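Local coordinates for probable spore coat polysaccharide biosynthesis protein E (Chromobacterium violaceum ATCC 12472, PDB 3G8R), which probably acts as an N-acylneuraminate-9-phosphate synthase of the NeuB family, built on a zinc-binding TIM barrel, at residues R48-F53 with E72-P77. Numbering follows the deposited sequence.
Sequences RNLDTF and ETRLQP
R74 reaches across to L50 and D51, and nearly all of the contact on the loop side comes from this one long side chain. It joins two parts of the connection between the second and third strands of the NeuB-family TIM barrel: the short helix 50-53, which follows strand 40-47, and the loop linking helix 67-72 to helix 77-89. The CA atoms of L50 and R74, the nearest across the two segments, are 7.5 Å apart. The chain of R74 leaves the backbone with CG anti to N (chi1 -174°) and stays extended as far as NE, which carries the guanidinium alongside L50 to D51.

The CB of L50 is directed toward the loop, and the branched, purely hydrocarbon side chain suits both the methylenes and the flat face of R74. Its CD2 lies 3.6 Å from CG of R74, against the aliphatic part of the arginine, while its CB sits over one face of the guanidinium, off toward the rim. The two side chains run past each other in opposite directions. The planar head is thus packed on a face, leaving its edge for polar partners.

D51 takes that edge. It is exposed on the first turn of the helix, whose N-cap is N49, and its carboxylate can meet the arginine at the surface. The salt bridge is not ideally directed: NH1 of R74 gives OD1 of D51 a hydrogen bond of 2.9 Å, bent to 131° at the hydrogen, with OD1 near the guanidinium plane but NH1 approaching from above the carboxylate plane.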
# COMPACT_ATOMS: atom_id res chain seq x y z
N ARG A 48 33.95 4.37 -8.20
CA ARG A 48 34.47 5.56 -8.87
C ARG A 48 35.98 5.37 -9.11
O ARG A 48 36.71 4.95 -8.21
CB ARG A 48 34.29 6.80 -8.00
CG ARG A 48 32.84 7.24 -7.82
CD ARG A 48 32.73 8.38 -6.78
NE ARG A 48 31.33 8.69 -6.53
CZ ARG A 48 30.56 8.02 -5.70
NH1 ARG A 48 31.04 6.99 -5.01
NH2 ARG A 48 29.30 8.38 -5.54
N ASN A 49 36.43 5.67 -10.32
CA ASN A 49 37.84 5.67 -10.62
C ASN A 49 38.37 7.00 -10.19
O ASN A 49 38.38 7.96 -10.96
CB ASN A 49 38.08 5.50 -12.11
CG ASN A 49 39.46 5.06 -12.41
OD1 ASN A 49 40.29 5.85 -12.88
ND2 ASN A 49 39.75 3.78 -12.11
N LEU A 50 38.79 7.06 -8.93
CA LEU A 50 39.08 8.32 -8.27
C LEU A 50 40.12 9.17 -8.97
O LEU A 50 40.08 10.40 -8.88
CB LEU A 50 39.40 8.11 -6.80
CG LEU A 50 38.37 8.71 -5.81
CD1 LEU A 50 36.95 8.21 -5.99
CD2 LEU A 50 38.83 8.48 -4.38
N ASP A 51 41.03 8.50 -9.70
CA ASP A 51 42.01 9.14 -10.60
C ASP A 51 41.39 10.07 -11.65
O ASP A 51 41.77 11.24 -11.75
CB ASP A 51 42.86 8.09 -11.34
CG ASP A 51 43.99 7.52 -10.47
OD1 ASP A 51 44.38 8.15 -9.45
OD2 ASP A 51 44.50 6.42 -10.85
N THR A 52 40.45 9.51 -12.42
CA THR A 52 39.75 10.23 -13.48
C THR A 52 38.60 11.06 -12.90
O THR A 52 38.31 12.16 -13.37
CB THR A 52 39.16 9.24 -14.55
OG1 THR A 52 38.42 8.21 -13.89
CG2 THR A 52 40.24 8.60 -15.39
N PHE A 53 37.96 10.51 -11.88
CA PHE A 53 36.66 10.98 -11.48
C PHE A 53 36.70 12.31 -10.78
O PHE A 53 35.81 13.15 -10.99
CB PHE A 53 35.98 9.98 -10.56
CG PHE A 53 34.55 10.31 -10.30
CD1 PHE A 53 34.17 10.89 -9.10
CD2 PHE A 53 33.59 10.08 -11.28
CE1 PHE A 53 32.85 11.22 -8.84
CE2 PHE A 53 32.27 10.40 -11.05
CZ PHE A 53 31.88 10.97 -9.82
N GLU A 72 39.03 10.52 1.08
CA GLU A 72 39.39 9.89 2.36
C GLU A 72 39.08 8.40 2.47
O GLU A 72 39.78 7.66 3.17
CB GLU A 72 38.68 10.59 3.50
CG GLU A 72 39.30 11.90 3.94
CD GLU A 72 38.52 12.53 5.10
OE1 GLU A 72 39.12 13.37 5.82
OE2 GLU A 72 37.33 12.17 5.30
N THR A 73 38.01 7.96 1.80
CA THR A 73 37.54 6.59 1.95
C THR A 73 37.94 5.71 0.76
O THR A 73 37.48 4.57 0.65
CB THR A 73 36.03 6.54 2.14
OG1 THR A 73 35.40 7.31 1.12
CG2 THR A 73 35.65 7.12 3.49
N ARG A 74 38.79 6.26 -0.10
CA ARG A 74 39.34 5.58 -1.28
C ARG A 74 39.78 4.12 -0.98
O ARG A 74 40.42 3.86 0.04
CB ARG A 74 40.51 6.41 -1.83
CG ARG A 74 41.14 5.97 -3.14
CD ARG A 74 42.57 6.54 -3.30
NE ARG A 74 43.04 6.43 -4.70
CZ ARG A 74 43.03 7.42 -5.59
NH1 ARG A 74 43.45 7.21 -6.83
NH2 ARG A 74 42.60 8.64 -5.23
N LEU A 75 39.38 3.19 -1.84
CA LEU A 75 39.90 1.81 -1.81
C LEU A 75 40.46 1.33 -3.17
O LEU A 75 39.97 1.73 -4.23
CB LEU A 75 38.84 0.83 -1.27
CG LEU A 75 38.47 0.82 0.22
CD1 LEU A 75 37.39 -0.22 0.45
CD2 LEU A 75 39.65 0.52 1.14
N GLN A 76 41.49 0.50 -3.13
CA GLN A 76 42.14 0.04 -4.35
C GLN A 76 41.44 -1.20 -4.87
O GLN A 76 40.92 -1.98 -4.09
CB GLN A 76 43.64 -0.23 -4.11
CG GLN A 76 44.46 1.00 -3.66
CD GLN A 76 44.76 2.00 -4.78
OE1 GLN A 76 44.45 3.19 -4.67
NE2 GLN A 76 45.37 1.50 -5.87
N PRO A 77 41.39 -1.37 -6.21
CA PRO A 77 40.75 -2.51 -6.88
C PRO A 77 41.02 -3.83 -6.19
O PRO A 77 40.15 -4.69 -6.12
CB PRO A 77 41.43 -2.51 -8.25
CG PRO A 77 41.71 -1.09 -8.51
CD PRO A 77 41.90 -0.39 -7.19